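PDB 7LQX: glycosyl hydrolase BlGH5_18 from Bifidobacterium longum subsp. infantis, which probably hydrolyses glycosidic bonds in N-glycans, as a family GH5 (subfamily 18) glycosidase of a gut bacterium. Local coordinates for residues A[38-43]-A[85-90]; A[64-69]-A[105-110]; A[100-105]-A[154-159]; A[200-205]-A[226-231]. One frame throughout, in Å; residues are numbered along the deposited sequence.

Interaction 1: residues A[38-43]-A[85-90]. With EDO (1,2-ethanediol), chain B.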
# COMPACT_ATOMS: atom_id res chain seq x y z
N HIS A 38 -9.37 3.86 8.02
CA HIS A 38 -9.02 5.01 7.21
C HIS A 38 -9.12 6.31 7.99
O HIS A 38 -8.71 7.36 7.48
CB HIS A 38 -9.90 5.02 5.95
CG HIS A 38 -10.00 3.67 5.30
ND1 HIS A 38 -8.90 2.91 4.99
CD2 HIS A 38 -11.08 2.93 4.95
CE1 HIS A 38 -9.29 1.77 4.45
NE2 HIS A 38 -10.61 1.75 4.41
N PHE A 39 -9.61 6.24 9.24
CA PHE A 39 -9.62 7.38 10.15
C PHE A 39 -8.28 8.10 10.16
O PHE A 39 -8.23 9.33 10.22
CB PHE A 39 -9.93 6.84 11.56
CG PHE A 39 -9.74 7.85 12.67
CD1 PHE A 39 -8.49 8.05 13.23
CD2 PHE A 39 -10.80 8.61 13.12
CE1 PHE A 39 -8.30 8.99 14.23
CE2 PHE A 39 -10.61 9.55 14.13
CZ PHE A 39 -9.36 9.73 14.69
N TRP A 40 -7.19 7.34 10.15
CA TRP A 40 -5.88 7.93 10.36
C TRP A 40 -5.48 8.91 9.27
O TRP A 40 -4.59 9.74 9.50
CB TRP A 40 -4.84 6.81 10.41
CG TRP A 40 -5.06 5.80 11.49
CD1 TRP A 40 -5.45 4.51 11.33
CD2 TRP A 40 -4.89 6.00 12.90
NE1 TRP A 40 -5.53 3.88 12.55
CE2 TRP A 40 -5.20 4.78 13.53
CE3 TRP A 40 -4.51 7.09 13.69
CZ2 TRP A 40 -5.13 4.60 14.91
CZ3 TRP A 40 -4.45 6.92 15.07
CH2 TRP A 40 -4.76 5.68 15.66
N LEU A 41 -6.10 8.82 8.09
CA LEU A 41 -5.81 9.74 7.01
C LEU A 41 -6.49 11.09 7.19
O LEU A 41 -6.12 12.05 6.52
CB LEU A 41 -6.23 9.11 5.68
CG LEU A 41 -5.40 7.90 5.25
CD1 LEU A 41 -6.06 7.18 4.07
CD2 LEU A 41 -3.98 8.30 4.89
N ASP A 42 -7.48 11.18 8.08
CA ASP A 42 -8.18 12.43 8.35
C ASP A 42 -8.81 12.34 9.73
O ASP A 42 -10.03 12.17 9.86
CB ASP A 42 -9.26 12.66 7.29
CG ASP A 42 -10.02 13.96 7.49
OD1 ASP A 42 -9.49 14.89 8.13
OD2 ASP A 42 -11.16 14.05 7.00
N PRO A 43 -8.02 12.44 10.80
CA PRO A 43 -8.56 12.23 12.14
C PRO A 43 -9.64 13.24 12.51
O PRO A 43 -9.49 14.44 12.32
CB PRO A 43 -7.33 12.36 13.05
CG PRO A 43 -6.17 12.00 12.15
CD PRO A 43 -6.54 12.57 10.81
N ALA A 85 2.11 10.58 16.86
CA ALA A 85 1.38 11.48 17.74
C ALA A 85 -0.12 11.19 17.71
O ALA A 85 -0.80 11.31 18.73
CB ALA A 85 1.66 12.94 17.37
N ASP A 86 -0.65 10.82 16.54
CA ASP A 86 -2.07 10.50 16.45
C ASP A 86 -2.40 9.23 17.24
O ASP A 86 -3.46 9.15 17.88
CB ASP A 86 -2.50 10.33 14.99
CG ASP A 86 -2.56 11.64 14.23
OD1 ASP A 86 -2.58 12.72 14.86
OD2 ASP A 86 -2.61 11.59 12.98
N VAL A 87 -1.54 8.22 17.18
CA VAL A 87 -1.76 7.04 18.02
C VAL A 87 -1.75 7.43 19.49
O VAL A 87 -2.61 7.00 20.27
CB VAL A 87 -0.73 5.94 17.73
CG1 VAL A 87 -1.02 4.70 18.59
CG2 VAL A 87 -0.73 5.57 16.26
N ARG A 88 -0.78 8.25 19.90
CA ARG A 88 -0.71 8.68 21.29
C ARG A 88 -1.97 9.44 21.68
O ARG A 88 -2.48 9.26 22.79
CB ARG A 88 0.55 9.53 21.52
CG ARG A 88 0.72 9.99 22.95
CD ARG A 88 2.05 10.68 23.20
NE ARG A 88 2.09 11.22 24.55
CZ ARG A 88 3.11 11.87 25.08
NH1 ARG A 88 4.22 12.06 24.38
NH2 ARG A 88 3.02 12.32 26.32
N ARG A 89 -2.49 10.27 20.78
CA ARG A 89 -3.70 11.02 21.09
C ARG A 89 -4.88 10.09 21.30
O ARG A 89 -5.70 10.30 22.20
CB ARG A 89 -3.99 12.03 19.97
CG ARG A 89 -5.29 12.80 20.17
CD ARG A 89 -5.18 13.90 21.20
NE ARG A 89 -6.36 14.77 21.16
CZ ARG A 89 -6.59 15.66 20.20
NH1 ARG A 89 -5.74 15.80 19.19
NH2 ARG A 89 -7.68 16.41 20.24
N MSE A 90 -5.00 9.05 20.48
CA MSE A 90 -6.11 8.12 20.62
C MSE A 90 -6.03 7.40 21.96
O MSE A 90 -7.05 7.21 22.63
CB MSE A 90 -6.12 7.14 19.46
CG MSE A 90 -7.30 6.19 19.51
SE MSE A 90 -7.41 5.06 17.97
CE MSE A 90 -7.97 6.35 16.71
C1 EDO B . -11.42 9.63 6.80
O1 EDO B . -12.57 8.79 6.71
C2 EDO B . -10.65 9.59 5.48
O2 EDO B . -10.34 8.24 5.12
O HOH W 1 -2.34 9.44 11.33
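Trp40 pushes the benzo end of its indole against one flank of helix 81-96, where Asp86, Val87 and Met90 receive it. With CG anti to the carbonyl carbon (chi1 -59°), the ring swings away from the 3-10 turn and CZ3 and CH2 lead. Asp86 O lies at the ring edge, in its plane, 3.7 Å from CZ3 of Trp40; the same oxygen accepts the helical bond from Met90 N. Val87 adds a methyl, CG2 standing 4.1 Å from Trp40 CH2. Met90, modelled as selenomethionine, leaves the helix extended and bends only at its last torsion (chi3 -72°), which brings its methyl CE to 3.4 Å from Trp40 CH2. SE sits obliquely to the six-membered ring, 4.6 Å from its centroid: a Met-aromatic contact. It ties the loop after strand 25-29 to helix 81-96 on the outside of the (β/α)8 barrel of this GH5 enzyme. Phe39 closes on the same methyl, its CE1 3.6 Å from Met90 CE, while its CD1 lies over the rim of one indole face. A large flat residue suits this place, and a leucine in place of Trp40 would probably take away the surface that Met90 CE and Val87 CG2 rest on and leave Phe66 O without the indole N-H. On the polar margin the Asp86 carboxylate and indole planes are nearly parallel, 18° apart. OD2 of Asp86 is salt-bridged to Lys82, touches Pro43 CG at 3.7 Å and accepts a hydrogen bond from a water that also donates to Trp40 O.

Interaction 2: residues A[64-69]-A[105-110]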
# COMPACT_ATOMS: atom_id res chain seq x y z
N ARG A 64 -8.46 -2.00 22.36
CA ARG A 64 -7.33 -2.38 21.51
C ARG A 64 -7.41 -1.53 20.26
O ARG A 64 -8.47 -1.42 19.64
CB ARG A 64 -7.41 -3.87 21.19
CG ARG A 64 -6.28 -4.42 20.32
CD ARG A 64 -6.29 -5.94 20.33
NE ARG A 64 -5.41 -6.48 19.30
CZ ARG A 64 -5.78 -7.31 18.33
NH1 ARG A 64 -7.02 -7.76 18.24
NH2 ARG A 64 -4.88 -7.71 17.45
N VAL A 65 -6.30 -0.88 19.90
CA VAL A 65 -6.31 0.07 18.80
C VAL A 65 -5.24 -0.26 17.78
O VAL A 65 -4.20 -0.85 18.09
CB VAL A 65 -6.20 1.53 19.28
CG1 VAL A 65 -7.28 1.82 20.31
CG2 VAL A 65 -4.82 1.78 19.87
N PHE A 66 -5.51 0.15 16.54
CA PHE A 66 -4.81 -0.30 15.35
C PHE A 66 -4.36 0.83 14.44
O PHE A 66 -5.10 1.21 13.52
CB PHE A 66 -5.71 -1.24 14.55
CG PHE A 66 -6.26 -2.39 15.33
CD1 PHE A 66 -5.57 -3.59 15.36
CD2 PHE A 66 -7.44 -2.29 16.03
CE1 PHE A 66 -6.05 -4.66 16.08
CE2 PHE A 66 -7.93 -3.37 16.76
CZ PHE A 66 -7.24 -4.55 16.77
N PRO A 67 -3.14 1.34 14.61
CA PRO A 67 -2.55 2.19 13.57
C PRO A 67 -2.25 1.37 12.32
O PRO A 67 -2.25 0.14 12.33
CB PRO A 67 -1.26 2.71 14.22
CG PRO A 67 -0.91 1.66 15.22
CD PRO A 67 -2.22 1.13 15.74
N VAL A 68 -2.01 2.08 11.22
CA VAL A 68 -1.81 1.46 9.90
C VAL A 68 -0.38 1.71 9.43
O VAL A 68 0.10 2.85 9.42
CB VAL A 68 -2.86 1.95 8.90
CG1 VAL A 68 -2.54 1.51 7.48
CG2 VAL A 68 -4.22 1.45 9.32
N TRP A 69 0.31 0.63 9.05
CA TRP A 69 1.76 0.65 8.89
C TRP A 69 2.23 1.58 7.78
O TRP A 69 3.19 2.33 8.01
CB TRP A 69 2.25 -0.79 8.68
CG TRP A 69 3.71 -1.02 8.75
CD1 TRP A 69 4.69 -0.12 9.09
CD2 TRP A 69 4.38 -2.24 8.45
NE1 TRP A 69 5.93 -0.73 9.04
CE2 TRP A 69 5.75 -2.04 8.65
CE3 TRP A 69 3.93 -3.51 8.07
CZ2 TRP A 69 6.69 -3.05 8.46
CZ3 TRP A 69 4.86 -4.51 7.89
CH2 TRP A 69 6.23 -4.28 8.08
N VAL A 105 1.16 -2.85 16.78
CA VAL A 105 2.09 -1.97 16.07
C VAL A 105 1.94 -2.06 14.56
O VAL A 105 1.85 -1.02 13.89
CB VAL A 105 3.55 -2.18 16.50
CG1 VAL A 105 4.47 -1.23 15.71
CG2 VAL A 105 3.71 -1.94 17.99
N PHE A 106 1.97 -3.28 13.98
CA PHE A 106 2.09 -3.47 12.53
C PHE A 106 0.82 -4.04 11.92
O PHE A 106 0.60 -5.26 11.95
CB PHE A 106 3.26 -4.40 12.18
CG PHE A 106 4.60 -3.89 12.61
CD1 PHE A 106 5.23 -2.87 11.91
CD2 PHE A 106 5.25 -4.43 13.71
CE1 PHE A 106 6.47 -2.40 12.31
CE2 PHE A 106 6.50 -3.96 14.11
CZ PHE A 106 7.10 -2.95 13.42
N GLN A 107 0.01 -3.17 11.32
CA GLN A 107 -1.12 -3.58 10.47
C GLN A 107 -0.79 -3.05 9.08
O GLN A 107 -0.97 -1.86 8.83
CB GLN A 107 -2.45 -3.02 10.97
CG GLN A 107 -3.01 -3.75 12.18
CD GLN A 107 -2.15 -3.57 13.41
OE1 GLN A 107 -1.63 -4.54 13.96
NE2 GLN A 107 -2.01 -2.34 13.86
N GLY A 108 -0.33 -3.90 8.16
CA GLY A 108 -0.30 -5.34 8.30
C GLY A 108 -1.54 -5.93 7.66
O GLY A 108 -1.72 -5.84 6.44
N HIS A 109 -2.43 -6.48 8.47
CA HIS A 109 -3.63 -7.13 7.95
C HIS A 109 -4.82 -6.77 8.82
O HIS A 109 -4.79 -6.96 10.04
CB HIS A 109 -3.49 -8.65 7.93
CG HIS A 109 -4.64 -9.33 7.27
ND1 HIS A 109 -4.79 -9.36 5.90
CD2 HIS A 109 -5.74 -9.92 7.79
CE1 HIS A 109 -5.91 -9.99 5.60
NE2 HIS A 109 -6.51 -10.33 6.72
N LEU A 110 -5.88 -6.28 8.18
CA LEU A 110 -7.15 -6.00 8.85
C LEU A 110 -8.32 -6.37 7.96
O LEU A 110 -8.50 -5.80 6.88
CB LEU A 110 -7.25 -4.52 9.22
CG LEU A 110 -6.29 -4.03 10.30
CD1 LEU A 110 -6.11 -2.52 10.22
CD2 LEU A 110 -6.79 -4.42 11.67
O HOH W 2 0.48 -0.42 11.72
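Trp69 and Phe106 make the dense end of this contact between the loops that follow two neighbouring barrel strands. The edge of Phe106 stands on the indole face in a T-shaped (edge-to-face) pair, planes at 64°, with Phe106 CD1 only 3.4 Å from Trp69 CE2. Beside it Trp69 N, in the first turn of helix 69-72, gives a 2.8 Å bond to Gln107 O; the N-H points almost straight at the oxygen but arrives from above the carbonyl plane. Val68, the N-cap residue, sets its CA 3.6 Å from the same Gln107 O. The peptide joining Gln107 to Gly108 is cis, rare before a residue other than proline, and glycine fits the next position because phi is positive and a CB would collide with Phe106 O. Gln107 bends at chi2 (66°) to bring its amide back to the other loop, NE2 donating to Pro67 O at 2.9 Å in the carbonyl plane. Packing thins toward Leu110: its CD2 lies 4.0 Å from Phe66 CD1, and its CD1 only grazes Val68 CG2 at 4.5 Å. The neighbouring His109 is partly exposed and meets Trp123 of the second subunit. A water fills the middle, accepting from Gln107 N and donating to Val105 O at 2.6 Å. NE2 of Gln107 also binds Asp104 O, and OE1 accepts from Asn162 N; these two donor bonds and one acceptor bond probably hold the buried amide against a flip and let it link three loops at the C-terminal ends of barrel strands.

Interaction 3: residues A[100-105]-A[154-159]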
# COMPACT_ATOMS: atom_id res chain seq x y z
N ASP A 100 -8.09 1.79 29.77
CA ASP A 100 -6.75 1.44 29.33
C ASP A 100 -6.73 1.22 27.83
O ASP A 100 -7.76 1.00 27.19
CB ASP A 100 -6.28 0.17 30.04
CG ASP A 100 -6.13 0.37 31.52
OD1 ASP A 100 -5.49 1.36 31.92
OD2 ASP A 100 -6.68 -0.44 32.29
N ALA A 101 -5.54 1.31 27.25
CA ALA A 101 -5.37 1.08 25.82
C ALA A 101 -4.21 0.13 25.58
O ALA A 101 -3.15 0.25 26.20
CB ALA A 101 -5.13 2.40 25.07
N TYR A 102 -4.44 -0.84 24.70
CA TYR A 102 -3.44 -1.75 24.16
C TYR A 102 -3.31 -1.45 22.67
O TYR A 102 -4.32 -1.24 21.99
CB TYR A 102 -3.89 -3.20 24.38
CG TYR A 102 -3.97 -3.56 25.85
CD1 TYR A 102 -5.07 -3.21 26.61
CD2 TYR A 102 -2.91 -4.21 26.48
CE1 TYR A 102 -5.12 -3.50 27.96
CE2 TYR A 102 -2.97 -4.51 27.83
CZ TYR A 102 -4.08 -4.15 28.57
OH TYR A 102 -4.14 -4.43 29.92
N VAL A 103 -2.09 -1.38 22.16
CA VAL A 103 -1.85 -0.95 20.78
C VAL A 103 -1.17 -2.08 20.01
O VAL A 103 -0.21 -2.68 20.51
CB VAL A 103 -0.96 0.32 20.75
CG1 VAL A 103 -0.65 0.73 19.32
CG2 VAL A 103 -1.63 1.45 21.50
N ASP A 104 -1.65 -2.36 18.80
CA ASP A 104 -0.98 -3.29 17.89
C ASP A 104 -0.12 -2.47 16.94
O ASP A 104 -0.61 -1.52 16.32
CB ASP A 104 -1.99 -4.07 17.05
CG ASP A 104 -2.57 -5.27 17.77
OD1 ASP A 104 -3.03 -5.13 18.92
OD2 ASP A 104 -2.60 -6.36 17.16
N VAL A 105 1.16 -2.85 16.78
CA VAL A 105 2.09 -1.97 16.07
C VAL A 105 1.94 -2.06 14.56
O VAL A 105 1.85 -1.02 13.89
CB VAL A 105 3.55 -2.18 16.50
CG1 VAL A 105 4.47 -1.23 15.71
CG2 VAL A 105 3.71 -1.94 17.99
N ALA A 154 -2.55 5.67 30.46
CA ALA A 154 -3.54 4.70 30.05
C ALA A 154 -2.95 3.58 29.20
O ALA A 154 -3.62 2.57 28.98
CB ALA A 154 -4.65 5.37 29.23
N PHE A 155 -1.74 3.77 28.68
CA PHE A 155 -1.12 2.78 27.81
C PHE A 155 -0.63 1.60 28.63
O PHE A 155 0.17 1.76 29.56
CB PHE A 155 0.07 3.42 27.09
CG PHE A 155 0.88 2.45 26.29
CD1 PHE A 155 0.33 1.88 25.17
CD2 PHE A 155 2.19 2.16 26.62
CE1 PHE A 155 1.07 0.99 24.41
CE2 PHE A 155 2.93 1.28 25.86
CZ PHE A 155 2.37 0.70 24.75
N ARG A 156 -1.10 0.40 28.29
CA ARG A 156 -0.74 -0.80 29.03
C ARG A 156 0.29 -1.66 28.31
O ARG A 156 0.98 -2.44 28.98
CB ARG A 156 -1.98 -1.64 29.32
CG ARG A 156 -2.99 -0.96 30.25
CD ARG A 156 -2.65 -1.11 31.73
NE ARG A 156 -1.46 -0.36 32.13
CZ ARG A 156 -1.43 0.96 32.29
NH1 ARG A 156 -2.52 1.68 32.05
NH2 ARG A 156 -0.31 1.56 32.66
N GLY A 157 0.43 -1.54 27.01
CA GLY A 157 1.38 -2.37 26.29
C GLY A 157 0.98 -2.56 24.85
O GLY A 157 0.00 -2.00 24.35
N LEU A 158 1.75 -3.39 24.17
CA LEU A 158 1.57 -3.53 22.74
C LEU A 158 1.67 -4.98 22.30
O LEU A 158 2.34 -5.81 22.93
CB LEU A 158 2.56 -2.65 21.96
CG LEU A 158 4.05 -2.93 22.18
CD1 LEU A 158 4.50 -4.12 21.36
CD2 LEU A 158 4.87 -1.69 21.82
N THR A 159 0.96 -5.26 21.21
CA THR A 159 1.05 -6.50 20.46
C THR A 159 1.82 -6.15 19.19
O THR A 159 1.59 -5.09 18.60
CB THR A 159 -0.35 -6.98 20.10
OG1 THR A 159 -1.11 -7.13 21.30
CG2 THR A 159 -0.33 -8.31 19.38
O HOH W 3 -2.45 -4.75 21.50
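Tyr102 and Arg156 meet where two adjacent parallel strands of the (β/α)8 barrel, 100-104 and 155-159, run side by side at 22°. Main-chain bonds carry the pairing: Arg156 N gives to Ala101 O, Val103 N to Gly157 O and Thr159 N to Val103 O. Between Ala101 and Val103, strand 155-159 has one residue more than its partner, a beta bulge at Arg156 and Gly157; phi of 154° at Gly157 admits little but glycine. Charge acts at the strand starts: Arg156, in one of two conformers, sends NH1 to Asp100 OD1 at 3.0 Å, from above the carboxylate plane, a salt bridge that may not be permanent. NH1 also donates to Pro153 O, and Asp100 OD2 pairs with Arg25. Apolar contacts divide between the sheet faces. Arg156 CB lies over one face of the Tyr102 ring, 3.7 Å from its centroid, a CH-pi contact. On the other side Val103 CG2 touches the edge of Phe155 at CE1, 4.0 Å away, where branched and aromatic side chains suit the buried layer between sheet and helices. Inside the barrel, Asp104 OD2 is salt-bridged to Arg64 and Thr159 OG1 hydrogen-bonded to Gln275, while a water donates to Asp104 OD1 at 2.7 Å and bonds to Thr159 OG1.

Interaction 4: residues A[200-205]-A[226-231]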
# COMPACT_ATOMS: atom_id res chain seq x y z
N VAL A 200 3.04 -4.62 28.95
CA VAL A 200 3.03 -5.93 28.33
C VAL A 200 3.58 -5.85 26.91
O VAL A 200 3.45 -4.83 26.21
CB VAL A 200 1.65 -6.62 28.36
CG1 VAL A 200 1.20 -6.86 29.80
CG2 VAL A 200 0.61 -5.83 27.57
N ALA A 201 4.20 -6.94 26.50
CA ALA A 201 4.66 -7.17 25.14
C ALA A 201 4.07 -8.50 24.70
O ALA A 201 4.29 -9.53 25.34
CB ALA A 201 6.19 -7.22 25.08
N LEU A 202 3.32 -8.47 23.60
CA LEU A 202 2.54 -9.60 23.13
C LEU A 202 2.75 -9.80 21.64
O LEU A 202 3.16 -8.88 20.92
CB LEU A 202 1.03 -9.35 23.32
CG LEU A 202 0.63 -8.85 24.71
CD1 LEU A 202 -0.80 -8.37 24.75
CD2 LEU A 202 0.82 -9.94 25.74
N HIS A 203 2.41 -10.99 21.17
CA HIS A 203 2.30 -11.24 19.73
C HIS A 203 0.98 -11.96 19.47
O HIS A 203 0.39 -12.57 20.37
CB HIS A 203 3.50 -11.99 19.16
CG HIS A 203 3.67 -13.37 19.69
ND1 HIS A 203 3.28 -14.49 18.99
CD2 HIS A 203 4.19 -13.82 20.86
CE1 HIS A 203 3.54 -15.57 19.71
NE2 HIS A 203 4.08 -15.19 20.85
N SER A 204 0.50 -11.84 18.23
CA SER A 204 -0.81 -12.33 17.84
C SER A 204 -0.77 -13.08 16.53
O SER A 204 -0.29 -12.56 15.52
CB SER A 204 -1.79 -11.14 17.68
OG SER A 204 -2.89 -11.46 16.84
N GLU A 205 -1.32 -14.29 16.55
CA GLU A 205 -1.56 -15.07 15.35
C GLU A 205 -3.04 -15.37 15.21
O GLU A 205 -3.79 -15.40 16.19
CB GLU A 205 -0.79 -16.38 15.41
CG GLU A 205 0.72 -16.19 15.38
CD GLU A 205 1.33 -15.77 16.72
OE1 GLU A 205 1.01 -16.38 17.76
OE2 GLU A 205 2.16 -14.84 16.70
N GLY A 226 6.22 -13.49 24.83
CA GLY A 226 5.32 -12.42 25.22
C GLY A 226 4.67 -12.74 26.55
O GLY A 226 4.78 -13.85 27.07
N ASP A 227 3.95 -11.76 27.10
CA ASP A 227 3.47 -11.87 28.48
C ASP A 227 2.16 -12.62 28.63
O ASP A 227 1.87 -13.10 29.74
CB ASP A 227 3.31 -10.47 29.07
CG ASP A 227 4.64 -9.78 29.28
OD1 ASP A 227 5.53 -10.40 29.90
OD2 ASP A 227 4.80 -8.63 28.84
N MSE A 228 1.35 -12.73 27.58
CA MSE A 228 0.08 -13.44 27.67
C MSE A 228 -0.17 -14.13 26.34
O MSE A 228 0.22 -13.62 25.29
CB MSE A 228 -1.08 -12.48 27.90
CG MSE A 228 -0.96 -11.63 29.13
SE MSE A 228 -2.58 -10.68 29.58
CE MSE A 228 -2.44 -9.24 28.35
N THR A 229 -0.88 -15.24 26.37
CA THR A 229 -1.34 -15.85 25.13
C THR A 229 -2.48 -15.01 24.59
O THR A 229 -3.43 -14.72 25.32
CB THR A 229 -1.86 -17.25 25.40
OG1 THR A 229 -0.81 -18.03 25.99
CG2 THR A 229 -2.32 -17.90 24.10
N THR A 230 -2.42 -14.66 23.31
CA THR A 230 -3.55 -14.02 22.66
C THR A 230 -4.27 -15.05 21.81
O THR A 230 -3.63 -15.86 21.14
CB THR A 230 -3.11 -12.84 21.79
OG1 THR A 230 -2.28 -13.30 20.73
CG2 THR A 230 -2.34 -11.81 22.61
N ILE A 231 -5.59 -15.01 21.85
CA ILE A 231 -6.45 -15.89 21.07
C ILE A 231 -7.44 -15.03 20.30
O ILE A 231 -7.98 -14.06 20.84
CB ILE A 231 -7.19 -16.89 21.98
CG1 ILE A 231 -6.16 -17.83 22.61
CG2 ILE A 231 -8.26 -17.65 21.21
CD1 ILE A 231 -6.72 -18.76 23.63
O HOH W 4 0.13 -15.31 21.85
O HOH W 5 2.24 -13.03 23.43
O HOH W 6 -3.94 -13.61 18.39
O HOH W 7 -1.41 -15.79 19.04
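Leu202, Thr230 and Asp227 bury the most surface in this contact, which joins strands 200-202 and 229-233 and so closes the barrel. Asp227 grips Ala201 twice. Its backbone N gives a 2.9 Å bond to Ala201 O, and OD2 accepts from Ala201 N at 2.9 Å on the anti side of the carboxylate, 24° out of its plane. The other oxygen, OD1, is salt-bridged to Arg196. Putting an alanine at Asp227 would probably leave Ala201 N without its acceptor and Arg196 without this counter-charge. Leu202 covers the next turn of chain: CD2 lies 3.4 Å from Met228 N and 3.8 Å from Met228 CB, so an apolar branch seals an amide that has no hydrogen-bond partner in the model. Thr230 turns its hydroxyl between backbone N and carbonyl carbon (chi1 64°), and OG1 donates to His203 O at 2.8 Å; a short hydroxyl side chain suits this direct reach. Elsewhere the strands stand too far apart to pair directly. Water takes up the slack: one accepts from Thr230 N, another from His203 N. The barrel is thus shut here by one main-chain bond, a carboxylate, a hydroxyl and bridging waters, not a regular parallel ladder.

Interactions 2, 3 and 4 follow one another round the barrel, their centres 12 Å (2 to 3) and 11 Å (3 to 4) apart. Val65 N lies 2.9 Å from Tyr102 O, and Leu158 O 2.9 Å from Leu202 N, both probable hydrogen bonds. Interaction 1 sits on the outer layer and reaches interaction 2 through Trp40 NE1, 2.9 Å from Phe66 O; about 13 Å separates its nearest atoms from interaction 4. At the C-terminal mouth Arg64 NH2 meets Asp104 OD2 at 2.7 Å, tying interactions 2 and 3. Arg64 also bridges to Glu276, and Ser204 binds Glu163 N; Glu276, near the end of strand 272-277, and Glu163, just after strand 155-159, probably correspond to the nucleophile and the acid/base of GH5 relatives.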